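Local coordinates for extracellular solute-binding protein family 1 (PDB 4R2F), which probably captures sugars such as the bound laminaribiose outside the cell and delivers them to an ABC-type membrane transporter, at residues W159-L164 against D286-I291; T196-G201 against F403-L408; A182-K187 against V245-I250; A51-A56 against A70-I75. All blocks are in the same frame, centred on the assembly; numbering follows the deposited sequence.

Contact 1: residues W159-L164 against D286-I291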
loop_
_atom_site.group_PDB
_atom_site.type_symbol
_atom_site.label_atom_id
_atom_site.label_comp_id
_atom_site.label_asym_id
_atom_site.label_seq_id
_atom_site.Cartn_x
_atom_site.Cartn_y
_atom_site.Cartn_z
ATOM N N TRP A 159 -11.631 -8.755 2.650
ATOM C CA TRP A 159 -12.338 -8.823 3.926
ATOM C C TRP A 159 -13.801 -9.009 3.643
ATOM O O TRP A 159 -14.268 -8.625 2.564
ATOM C CB TRP A 159 -12.171 -7.513 4.729
ATOM C CG TRP A 159 -10.789 -7.284 5.205
ATOM C CD1 TRP A 159 -9.764 -6.790 4.479
ATOM C CD2 TRP A 159 -10.259 -7.569 6.513
ATOM N NE1 TRP A 159 -8.626 -6.745 5.241
ATOM C CE2 TRP A 159 -8.902 -7.215 6.494
ATOM C CE3 TRP A 159 -10.808 -8.071 7.696
ATOM C CZ2 TRP A 159 -8.070 -7.352 7.611
ATOM C CZ3 TRP A 159 -9.986 -8.213 8.802
ATOM C CH2 TRP A 159 -8.633 -7.845 8.757
ATOM N N TYR A 160 -14.525 -9.544 4.634
ATOM C CA TYR A 160 -15.964 -9.669 4.548
ATOM C C TYR A 160 -16.606 -9.494 5.896
ATOM O O TYR A 160 -15.963 -9.634 6.940
ATOM C CB TYR A 160 -16.387 -11.012 3.934
ATOM C CG TYR A 160 -16.232 -12.251 4.803
ATOM C CD1 TYR A 160 -14.977 -12.802 5.061
ATOM C CD2 TYR A 160 -17.344 -12.927 5.289
ATOM C CE1 TYR A 160 -14.830 -13.953 5.833
ATOM C CE2 TYR A 160 -17.212 -14.085 6.056
ATOM C CZ TYR A 160 -15.955 -14.608 6.322
ATOM O OH TYR A 160 -15.829 -15.750 7.086
ATOM N N ARG A 161 -17.888 -9.178 5.871
ATOM C CA ARG A 161 -18.656 -9.085 7.088
ATOM C C ARG A 161 -19.613 -10.279 7.112
ATOM O O ARG A 161 -20.504 -10.407 6.272
ATOM C CB ARG A 161 -19.378 -7.746 7.151
ATOM C CG ARG A 161 -20.144 -7.509 8.432
ATOM C CD ARG A 161 -20.813 -6.137 8.422
ATOM N NE ARG A 161 -20.004 -5.032 8.978
ATOM C CZ ARG A 161 -19.811 -4.785 10.283
ATOM N NH1 ARG A 161 -19.103 -3.736 10.681
ATOM N NH2 ARG A 161 -20.305 -5.587 11.205
ATOM N N LYS A 162 -19.405 -11.162 8.070
ATOM C CA LYS A 162 -20.196 -12.412 8.156
ATOM C C LYS A 162 -21.709 -12.188 8.187
ATOM O O LYS A 162 -22.453 -12.878 7.497
ATOM C CB LYS A 162 -19.821 -13.202 9.391
ATOM C CG LYS A 162 -18.351 -13.555 9.496
ATOM C CD LYS A 162 -18.069 -14.411 10.728
ATOM C CE LYS A 162 -18.534 -13.739 12.005
ATOM N NZ LYS A 162 -17.662 -14.122 13.133
ATOM N N SER A 163 -22.160 -11.201 8.958
ATOM C CA SER A 163 -23.602 -10.953 9.095
ATOM C C SER A 163 -24.241 -10.623 7.756
ATOM O O SER A 163 -25.382 -10.971 7.504
ATOM C CB SER A 163 -23.869 -9.829 10.104
ATOM O OG SER A 163 -23.155 -8.640 9.763
ATOM N N LEU A 164 -23.500 -9.969 6.875
ATOM C CA LEU A 164 -24.083 -9.533 5.617
ATOM C C LEU A 164 -24.120 -10.634 4.591
ATOM O O LEU A 164 -24.984 -10.641 3.707
ATOM C CB LEU A 164 -23.322 -8.312 5.061
ATOM C CG LEU A 164 -23.537 -7.057 5.906
ATOM C CD1 LEU A 164 -22.762 -5.870 5.363
ATOM C CD2 LEU A 164 -25.022 -6.723 5.974
ATOM N N ASP A 286 -14.557 -1.199 14.598
ATOM C CA ASP A 286 -15.546 -2.252 14.855
ATOM C C ASP A 286 -14.832 -3.571 15.022
ATOM O O ASP A 286 -14.564 -4.289 14.049
ATOM C CB ASP A 286 -16.588 -2.386 13.728
ATOM C CG ASP A 286 -17.644 -3.462 14.013
ATOM O OD1 ASP A 286 -17.393 -4.407 14.797
ATOM O OD2 ASP A 286 -18.743 -3.372 13.438
ATOM N N THR A 287 -14.551 -3.878 16.277
ATOM C CA THR A 287 -13.941 -5.138 16.675
ATOM C C THR A 287 -14.966 -6.121 17.282
ATOM O O THR A 287 -14.623 -6.908 18.147
ATOM C CB THR A 287 -12.831 -4.864 17.709
ATOM O OG1 THR A 287 -13.387 -4.094 18.781
ATOM C CG2 THR A 287 -11.627 -4.085 17.055
ATOM N N SER A 288 -16.213 -6.079 16.824
ATOM C CA SER A 288 -17.192 -7.111 17.160
ATOM C C SER A 288 -16.748 -8.529 16.739
ATOM O O SER A 288 -17.247 -9.487 17.284
ATOM C CB SER A 288 -18.530 -6.808 16.493
ATOM O OG SER A 288 -18.424 -6.850 15.070
ATOM N N GLY A 289 -15.839 -8.662 15.768
ATOM C CA GLY A 289 -15.488 -9.984 15.217
ATOM C C GLY A 289 -16.272 -10.286 13.941
ATOM O O GLY A 289 -16.069 -11.321 13.304
ATOM N N ASP A 290 -17.160 -9.373 13.546
ATOM C CA ASP A 290 -17.995 -9.596 12.363
ATOM C C ASP A 290 -17.194 -9.373 11.077
ATOM O O ASP A 290 -17.478 -10.005 10.064
ATOM C CB ASP A 290 -19.242 -8.707 12.391
ATOM C CG ASP A 290 -20.325 -9.175 11.456
ATOM O OD1 ASP A 290 -20.433 -10.378 11.162
ATOM O OD2 ASP A 290 -21.106 -8.332 10.993
ATOM N N ILE A 291 -16.175 -8.514 11.134
ATOM C CA ILE A 291 -15.330 -8.221 9.964
ATOM C C ILE A 291 -14.111 -9.121 9.997
ATOM O O ILE A 291 -13.311 -9.047 10.936
ATOM C CB ILE A 291 -14.838 -6.767 9.939
ATOM C CG1 ILE A 291 -16.027 -5.803 9.823
ATOM C CG2 ILE A 291 -13.872 -6.578 8.776
ATOM C CD1 ILE A 291 -15.651 -4.360 10.097
#
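R161 meets two acidic residues of 286-291 through its guanidinium group. In the better defined salt bridge, NH1 of R161 lies 2.8 Å from OD2 of D286, in an almost straight bond; the oxygen sits at the guanidinium edge, in its plane, while the nitrogen comes from above the carboxylate plane, the two planes being 52° apart. NH2 makes a second salt bridge to D290, less certain because the position of OD2 is doubtful. The arginine reaches both because CG stands opposite the backbone N (chi1 -176°) and the chain bends at chi3. With an alanine here, D286 would probably lose its salt-bridge partner, D290 perhaps a less certain one, and W266 O the NH1 bond it accepts.

Hydrogen bonds hold the beginning of helix 162-168. The N of K162 binds O of D290 at 3.0 Å, and the N of S163 reaches the syn lone pair of D290 OD1 at 2.9 Å, an acceptor that probably also suits the partly positive helix start. NZ of K162 binds G289 O at 3.2 Å from above the carbonyl plane. Within the loop, D286 OD1 accepts the N of S288 (2.9 Å), an Asx turn, and S288 OG accepts the N of D290, an ST turn; G289 has backbone angles at which a CB would jam against S288 O.

Apolar contacts complete the join: I291 lays CG1 over one guanidinium face, and its CG2 touches W159 CE3 at 3.6 Å. R161 and I291 form a non-hydrogen-bonded antiparallel pair, the place where strand 291-294 joins strand 145-161 in the mixed sheet.

Contact 2: residues T196-G201 against F403-L408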
loop_
_atom_site.group_PDB
_atom_site.type_symbol
_atom_site.label_atom_id
_atom_site.label_comp_id
_atom_site.label_asym_id
_atom_site.label_seq_id
_atom_site.Cartn_x
_atom_site.Cartn_y
_atom_site.Cartn_z
ATOM N N THR A 196 -14.877 -0.107 -2.337
ATOM C CA THR A 196 -13.626 0.540 -2.702
ATOM C C THR A 196 -13.849 2.061 -2.685
ATOM O O THR A 196 -14.915 2.523 -2.306
ATOM C CB THR A 196 -13.095 0.024 -4.050
ATOM O OG1 THR A 196 -11.724 0.398 -4.186
ATOM C CG2 THR A 196 -13.887 0.585 -5.210
ATOM N N GLY A 197 -12.842 2.827 -3.076
ATOM C CA GLY A 197 -12.966 4.252 -3.122
ATOM C C GLY A 197 -11.798 4.886 -3.821
ATOM O O GLY A 197 -10.672 4.426 -3.671
ATOM N N SER A 198 -12.070 5.972 -4.541
ATOM C CA SER A 198 -11.033 6.742 -5.240
ATOM C C SER A 198 -11.145 8.235 -5.038
ATOM O O SER A 198 -10.608 9.023 -5.832
ATOM C CB SER A 198 -11.027 6.410 -6.738
ATOM O OG SER A 198 -12.224 6.824 -7.367
ATOM N N GLY A 199 -11.774 8.628 -3.936
ATOM C CA GLY A 199 -11.893 10.042 -3.609
ATOM C C GLY A 199 -10.564 10.632 -3.240
ATOM O O GLY A 199 -9.558 9.920 -3.205
ATOM N N ALA A 200 -10.554 11.933 -2.936
ATOM C CA ALA A 200 -9.315 12.639 -2.596
ATOM C C ALA A 200 -8.630 11.960 -1.411
ATOM O O ALA A 200 -9.270 11.642 -0.416
ATOM C CB ALA A 200 -9.594 14.095 -2.255
ATOM N N GLY A 201 -7.334 11.739 -1.531
ATOM C CA GLY A 201 -6.572 11.066 -0.484
ATOM C C GLY A 201 -6.697 9.548 -0.444
ATOM O O GLY A 201 -6.020 8.893 0.330
ATOM N N PHE A 403 -7.184 6.756 -14.649
ATOM C CA PHE A 403 -7.614 5.427 -15.072
ATOM C C PHE A 403 -8.627 4.845 -14.095
ATOM O O PHE A 403 -9.698 4.364 -14.485
ATOM C CB PHE A 403 -6.388 4.536 -15.204
ATOM C CG PHE A 403 -6.684 3.110 -15.481
ATOM C CD1 PHE A 403 -7.290 2.717 -16.665
ATOM C CD2 PHE A 403 -6.327 2.134 -14.572
ATOM C CE1 PHE A 403 -7.548 1.390 -16.917
ATOM C CE2 PHE A 403 -6.565 0.809 -14.834
ATOM C CZ PHE A 403 -7.187 0.433 -16.007
ATOM N N THR A 404 -8.301 4.918 -12.815
ATOM C CA THR A 404 -9.174 4.379 -11.787
ATOM C C THR A 404 -10.546 5.056 -11.818
ATOM O O THR A 404 -11.567 4.392 -11.699
ATOM C CB THR A 404 -8.549 4.531 -10.369
ATOM O OG1 THR A 404 -7.244 3.941 -10.342
ATOM C CG2 THR A 404 -9.425 3.850 -9.328
ATOM N N GLN A 405 -10.561 6.374 -11.925
ATOM C CA GLN A 405 -11.812 7.090 -11.829
ATOM C C GLN A 405 -12.673 6.804 -13.042
ATOM O O GLN A 405 -13.901 6.664 -12.945
ATOM C CB GLN A 405 -11.544 8.569 -11.605
ATOM C CG GLN A 405 -10.957 8.816 -10.216
ATOM C CD GLN A 405 -10.828 10.276 -9.821
ATOM O OE1 GLN A 405 -10.642 11.147 -10.658
ATOM N NE2 GLN A 405 -10.929 10.549 -8.525
ATOM N N THR A 406 -12.016 6.656 -14.180
ATOM C CA THR A 406 -12.687 6.252 -15.412
ATOM C C THR A 406 -13.348 4.886 -15.303
ATOM O O THR A 406 -14.506 4.705 -15.707
ATOM C CB THR A 406 -11.674 6.288 -16.584
ATOM O OG1 THR A 406 -11.388 7.661 -16.899
ATOM C CG2 THR A 406 -12.184 5.581 -17.807
ATOM N N VAL A 407 -12.630 3.915 -14.753
ATOM C CA VAL A 407 -13.195 2.578 -14.628
ATOM C C VAL A 407 -14.347 2.565 -13.613
ATOM O O VAL A 407 -15.400 1.953 -13.849
ATOM C CB VAL A 407 -12.111 1.558 -14.241
ATOM C CG1 VAL A 407 -12.721 0.206 -13.940
ATOM C CG2 VAL A 407 -11.076 1.436 -15.352
ATOM N N LEU A 408 -14.140 3.240 -12.489
ATOM C CA LEU A 408 -15.106 3.193 -11.395
ATOM C C LEU A 408 -16.410 3.956 -11.726
ATOM O O LEU A 408 -17.414 3.787 -11.037
ATOM C CB LEU A 408 -14.472 3.709 -10.095
ATOM C CG LEU A 408 -13.457 2.802 -9.382
ATOM C CD1 LEU A 408 -13.041 3.404 -8.060
ATOM C CD2 LEU A 408 -13.969 1.376 -9.185
#
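NE2 of Q405 donates to the backbone O of S198 at 3.1 Å, the one hydrogen bond between loop 196-201 and helix 398-408. The oxygen lies near the plane of the amide, whereas the nitrogen is tilted 35° from the carbonyl plane, and the N-H...O angle is 146°, so the bond is bent. An extended chain beyond CG lets the glutamine reach from the flank of its helix to the loop. A leucine in its place would probably leave the S198 carbonyl without this donor and the loop less firmly tied to the helix.

The rest is van der Waals contact. CD1 of L408 lies 3.6 Å from OG of S198, whose polar partner is V255 O, while CB of S198 meets CG2 of T404 at 4.0 Å. The small serine thus fits between three helix side chains. Farther along, T196 CG2 and L408 CD2 approach tip to tip at 4.1 Å, methyl against methyl. T404 turns its hydroxyl elsewhere, to N206 and L400 O, which leaves its methyl for S198.

The same loop continues to G201, which touches a glucose unit of the bound glycan, so helix 398-408 probably backs the loop that reaches the sugar-binding cleft of this solute-binding protein.

Contact 3: residues A182-K187 against V245-I250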
loop_
_atom_site.group_PDB
_atom_site.type_symbol
_atom_site.label_atom_id
_atom_site.label_comp_id
_atom_site.label_asym_id
_atom_site.label_seq_id
_atom_site.Cartn_x
_atom_site.Cartn_y
_atom_site.Cartn_z
ATOM N N ALA A 182 -22.313 -13.471 -5.825
ATOM C CA ALA A 182 -22.563 -13.101 -4.451
ATOM C C ALA A 182 -22.815 -11.593 -4.351
ATOM O O ALA A 182 -23.712 -11.152 -3.619
ATOM C CB ALA A 182 -21.396 -13.496 -3.585
ATOM N N GLY A 183 -22.030 -10.825 -5.098
ATOM C CA GLY A 183 -22.199 -9.381 -5.176
ATOM C C GLY A 183 -23.601 -8.941 -5.557
ATOM O O GLY A 183 -24.167 -8.051 -4.918
ATOM N N LYS A 184 -24.160 -9.542 -6.608
ATOM C CA LYS A 184 -25.567 -9.289 -6.971
ATOM C C LYS A 184 -26.552 -9.555 -5.805
ATOM O O LYS A 184 -27.516 -8.821 -5.628
ATOM C CB LYS A 184 -25.994 -10.150 -8.162
ATOM C CG LYS A 184 -25.368 -9.787 -9.495
ATOM C CD LYS A 184 -25.928 -10.721 -10.558
ATOM C CE LYS A 184 -25.174 -10.619 -11.866
ATOM N NZ LYS A 184 -25.903 -11.333 -12.942
ATOM N N LYS A 185 -26.325 -10.619 -5.038
ATOM C CA LYS A 185 -27.232 -10.960 -3.938
ATOM C C LYS A 185 -27.042 -9.994 -2.797
ATOM O O LYS A 185 -27.987 -9.658 -2.116
ATOM C CB LYS A 185 -26.998 -12.376 -3.423
ATOM C CG LYS A 185 -27.248 -13.469 -4.445
ATOM C CD LYS A 185 -28.724 -13.736 -4.633
ATOM C CE LYS A 185 -28.916 -14.953 -5.510
ATOM N NZ LYS A 185 -30.361 -15.222 -5.709
ATOM N N LEU A 186 -25.807 -9.563 -2.580
ATOM C CA LEU A 186 -25.517 -8.612 -1.527
ATOM C C LEU A 186 -26.148 -7.275 -1.865
ATOM O O LEU A 186 -26.710 -6.608 -1.001
ATOM C CB LEU A 186 -24.015 -8.465 -1.344
ATOM C CG LEU A 186 -23.387 -9.684 -0.673
ATOM C CD1 LEU A 186 -21.900 -9.753 -0.962
ATOM C CD2 LEU A 186 -23.639 -9.649 0.829
ATOM N N LYS A 187 -26.068 -6.885 -3.127
ATOM C CA LYS A 187 -26.746 -5.675 -3.572
ATOM C C LYS A 187 -28.247 -5.764 -3.297
ATOM O O LYS A 187 -28.867 -4.810 -2.854
ATOM C CB LYS A 187 -26.488 -5.450 -5.050
ATOM C CG LYS A 187 -27.175 -4.222 -5.652
ATOM C CD LYS A 187 -26.851 -4.180 -7.140
ATOM C CE LYS A 187 -28.067 -3.969 -8.019
ATOM N NZ LYS A 187 -28.572 -2.592 -7.820
ATOM N N VAL A 245 -19.105 -2.609 -11.815
ATOM C CA VAL A 245 -19.661 -1.247 -11.822
ATOM C C VAL A 245 -21.065 -1.183 -12.432
ATOM O O VAL A 245 -21.973 -0.578 -11.839
ATOM C CB VAL A 245 -18.736 -0.224 -12.521
ATOM C CG1 VAL A 245 -19.418 1.141 -12.654
ATOM C CG2 VAL A 245 -17.422 -0.052 -11.745
ATOM N N SER A 246 -21.263 -1.824 -13.579
ATOM C CA SER A 246 -22.586 -1.787 -14.258
ATOM C C SER A 246 -23.667 -2.550 -13.494
ATOM O O SER A 246 -24.821 -2.215 -13.576
ATOM C CB SER A 246 -22.493 -2.325 -15.697
ATOM O OG SER A 246 -22.084 -3.674 -15.705
ATOM N N ASN A 247 -23.273 -3.585 -12.765
ATOM C CA ASN A 247 -24.199 -4.384 -11.965
ATOM C C ASN A 247 -24.462 -3.817 -10.551
ATOM O O ASN A 247 -25.243 -4.389 -9.795
ATOM C CB ASN A 247 -23.667 -5.840 -11.861
ATOM C CG ASN A 247 -23.942 -6.661 -13.118
ATOM O OD1 ASN A 247 -25.001 -7.243 -13.249
ATOM N ND2 ASN A 247 -22.983 -6.723 -14.036
ATOM N N GLY A 248 -23.792 -2.721 -10.194
ATOM C CA GLY A 248 -23.950 -2.078 -8.891
ATOM C C GLY A 248 -23.335 -2.855 -7.741
ATOM O O GLY A 248 -23.703 -2.656 -6.606
ATOM N N VAL A 249 -22.429 -3.777 -8.035
ATOM C CA VAL A 249 -21.668 -4.499 -6.990
ATOM C C VAL A 249 -20.616 -3.558 -6.403
ATOM O O VAL A 249 -20.376 -3.524 -5.190
ATOM C CB VAL A 249 -21.023 -5.766 -7.582
ATOM C CG1 VAL A 249 -20.046 -6.420 -6.607
ATOM C CG2 VAL A 249 -22.125 -6.734 -8.005
ATOM N N ILE A 250 -19.978 -2.806 -7.290
ATOM C CA ILE A 250 -19.270 -1.613 -6.884
ATOM C C ILE A 250 -20.310 -0.507 -6.790
ATOM O O ILE A 250 -21.144 -0.341 -7.688
ATOM C CB ILE A 250 -18.128 -1.273 -7.875
ATOM C CG1 ILE A 250 -16.999 -2.313 -7.718
ATOM C CG2 ILE A 250 -17.613 0.132 -7.645
ATOM C CD1 ILE A 250 -15.847 -2.183 -8.709
#
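V249 presses its two methyl groups on the backbone of helix 176-188 at G183, just past a Schellman motif that ends helix 232-246. G248 is the pivot of that motif: its phi of 72° is easily adopted by a residue without a side chain, and its N bonds back to V245 O at 3.3 Å. The turn that follows sets V249 against the neighbouring helix.

The valine stands with CG1 opposite its backbone N (chi1 171°), which directs CG2 at the peptide link between G183 and K184; CG2 comes within 3.6 Å of G183 C. CG1 sits beside G183 CA at 3.9 Å. A side chain on G183 would run straight into CG1, so glycine is what allows the two backbones to come so near, 5.2 Å between the CA atoms of G183 and V249. V249 also packs against F194 and L244.

Two lysines flank this join, both with the aliphatic part of the chain doing the touching. K184 extends fully and crosses N247 at a slant, with CE 3.7 Å from OD1 of N247; the amide nitrogen of N247 is bonded to E243 O, back in its own helix. Lysines suit this exposed border, since their methylenes can pack on the turn while the charged ends stay at the surface, as is usual for lysine. K187 starts with CG opposite its backbone N and then bends at chi3 and chi4, carrying its chain across the carbonyls of the helix end. Its CD stands 3.1 Å from the O of N247 and 3.5 Å from the O of G248.

Contact 4: residues A51-A56 against A70-I75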
loop_
_atom_site.group_PDB
_atom_site.type_symbol
_atom_site.label_atom_id
_atom_site.label_comp_id
_atom_site.label_asym_id
_atom_site.label_seq_id
_atom_site.Cartn_x
_atom_site.Cartn_y
_atom_site.Cartn_z
ATOM N N ALA A 51 -4.489 7.817 15.995
ATOM C CA ALA A 51 -3.658 7.342 17.102
ATOM C C ALA A 51 -2.286 6.798 16.632
ATOM O O ALA A 51 -1.325 6.849 17.381
ATOM C CB ALA A 51 -4.407 6.293 17.905
ATOM N N TYR A 52 -2.188 6.280 15.406
ATOM C CA TYR A 52 -0.863 5.908 14.854
ATOM C C TYR A 52 0.066 7.134 14.852
ATOM O O TYR A 52 1.200 7.055 15.280
ATOM C CB TYR A 52 -0.949 5.307 13.418
ATOM C CG TYR A 52 0.390 5.435 12.744
ATOM C CD1 TYR A 52 0.725 6.589 12.031
ATOM C CD2 TYR A 52 1.374 4.492 12.950
ATOM C CE1 TYR A 52 1.986 6.764 11.496
ATOM C CE2 TYR A 52 2.622 4.645 12.403
ATOM C CZ TYR A 52 2.934 5.790 11.702
ATOM O OH TYR A 52 4.186 5.949 11.205
ATOM N N ASN A 53 -0.410 8.275 14.360
ATOM C CA ASN A 53 0.468 9.440 14.252
ATOM C C ASN A 53 0.852 10.041 15.593
ATOM O O ASN A 53 1.955 10.502 15.726
ATOM C CB ASN A 53 -0.140 10.493 13.355
ATOM C CG ASN A 53 -0.132 10.068 11.907
ATOM O OD1 ASN A 53 0.934 10.014 11.244
ATOM N ND2 ASN A 53 -1.314 9.749 11.399
ATOM N N ASP A 54 -0.055 10.021 16.568
ATOM C CA ASP A 54 0.276 10.388 17.958
ATOM C C ASP A 54 1.442 9.568 18.514
ATOM O O ASP A 54 2.386 10.116 19.081
ATOM C CB ASP A 54 -0.923 10.186 18.896
ATOM C CG ASP A 54 -2.086 11.122 18.601
ATOM O OD1 ASP A 54 -1.869 12.206 18.039
ATOM O OD2 ASP A 54 -3.229 10.771 18.953
ATOM N N ALA A 55 1.370 8.254 18.338
ATOM C CA ALA A 55 2.412 7.371 18.825
ATOM C C ALA A 55 3.725 7.559 18.089
ATOM O O ALA A 55 4.783 7.512 18.695
ATOM C CB ALA A 55 1.964 5.921 18.726
ATOM N N ALA A 56 3.666 7.754 16.778
ATOM C CA ALA A 56 4.889 7.876 15.985
ATOM C C ALA A 56 5.545 9.225 16.296
ATOM O O ALA A 56 6.775 9.329 16.350
ATOM C CB ALA A 56 4.566 7.756 14.499
ATOM N N ALA A 70 14.771 15.548 16.771
ATOM C CA ALA A 70 13.955 15.342 15.574
ATOM C C ALA A 70 12.609 16.010 15.745
ATOM O O ALA A 70 12.046 15.976 16.830
ATOM C CB ALA A 70 13.736 13.855 15.335
ATOM N N THR A 71 12.079 16.578 14.663
ATOM C CA THR A 71 10.713 17.096 14.666
ATOM C C THR A 71 9.857 16.171 13.802
ATOM O O THR A 71 10.344 15.575 12.845
ATOM C CB THR A 71 10.670 18.560 14.189
ATOM O OG1 THR A 71 11.149 18.664 12.841
ATOM C CG2 THR A 71 11.543 19.438 15.087
ATOM N N TYR A 72 8.588 16.044 14.152
ATOM C CA TYR A 72 7.656 15.192 13.431
ATOM C C TYR A 72 6.641 16.032 12.698
ATOM O O TYR A 72 6.063 16.947 13.258
ATOM C CB TYR A 72 6.934 14.276 14.425
ATOM C CG TYR A 72 5.999 13.228 13.839
ATOM C CD1 TYR A 72 6.465 11.961 13.518
ATOM C CD2 TYR A 72 4.645 13.482 13.681
ATOM C CE1 TYR A 72 5.627 10.977 13.018
ATOM C CE2 TYR A 72 3.794 12.504 13.177
ATOM C CZ TYR A 72 4.298 11.248 12.851
ATOM O OH TYR A 72 3.479 10.270 12.357
ATOM N N GLN A 73 6.394 15.701 11.446
ATOM C CA GLN A 73 5.407 16.406 10.657
ATOM C C GLN A 73 4.641 15.440 9.772
ATOM O O GLN A 73 5.248 14.597 9.119
ATOM C CB GLN A 73 6.167 17.414 9.829
ATOM C CG GLN A 73 5.483 17.855 8.571
ATOM C CD GLN A 73 5.162 19.281 8.674
ATOM O OE1 GLN A 73 4.144 19.647 9.256
ATOM N NE2 GLN A 73 6.074 20.119 8.182
ATOM N N ILE A 74 3.318 15.570 9.743
ATOM C CA ILE A 74 2.448 14.698 8.952
ATOM C C ILE A 74 2.196 15.298 7.579
ATOM O O ILE A 74 1.797 16.442 7.468
ATOM C CB ILE A 74 1.072 14.489 9.602
ATOM C CG1 ILE A 74 1.219 13.841 10.977
ATOM C CG2 ILE A 74 0.198 13.616 8.716
ATOM C CD1 ILE A 74 -0.048 13.947 11.822
ATOM N N ILE A 75 2.435 14.507 6.547
ATOM C CA ILE A 75 2.132 14.878 5.171
ATOM C C ILE A 75 0.873 14.111 4.796
ATOM O O ILE A 75 0.808 12.914 5.005
ATOM C CB ILE A 75 3.294 14.469 4.233
ATOM C CG1 ILE A 75 4.590 15.128 4.676
ATOM C CG2 ILE A 75 2.956 14.820 2.787
ATOM C CD1 ILE A 75 4.571 16.653 4.626
#
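In the beta-alpha-beta unit made by strand 40-44, helix 50-61 and strand 70-74, Y72 and I74 of the second strand face N53 and A56 of the helix. The helix segment runs nearly antiparallel to the strand, 167° between their directions, with the axes 9.7 Å apart at closest.

Y72 does most of the touching. With CG opposite the backbone N (chi1 -175°), its ring reaches away from the strand to the helix, where CE1 lies 3.7 Å from A56 CB. The hydroxyl oxygen is slightly nearer, 3.5 Å from that same methyl. An alanine is apt at this position because the ring can come close to the helix backbone: CE2 of Y72 is 3.7 Å from the O of N53. The side chains of N53 and Y72 cross at about a right angle.

In this crossover, the helix packs on one face of two parallel, paired strands, and a residue of the first strand helps bind the second to the helix. D44 of strand 40-44 receives both tyrosines: OH of Y72 and OH of Y52 are each hydrogen-bonded to its OD2. Two hydroxyls on one carboxylate oxygen would be expected to steady its negative charge. With both hydroxyls on the same oxygen, the tyrosines lie close: CE1 of Y52 stands 3.9 Å from OH of Y72, the two side chains crossing at a slant.

Two residues on along the strand, I74 points the same way as Y72, as strand alternation requires. Its CD1 meets the CB of N53 at 3.8 Å, a branched aliphatic chain lying against the foot of the asparagine.

From the N terminus, contact 4 comes first and is complete before the others begin: it closes a short loop within the beta-alpha-beta unit at one edge of the sheet. Contact 1 then opens at 159-164, contact 3 at 182-187 and contact 2 at 196-201. Contact 3 is the first of these to close, at 245-250, so it falls wholly within the span of contact 1, which closes at 286-291, where I291 begins strand 291-294 of the sheet that contact 4 also reaches. Contact 2 crosses both and closes only at 403-408, bringing a late helix to the ligand-side loop. Contact 3 touches both neighbours, L186 meeting L164 of contact 1 and V245 meeting V407 of contact 2, whereas contact 4 stands apart.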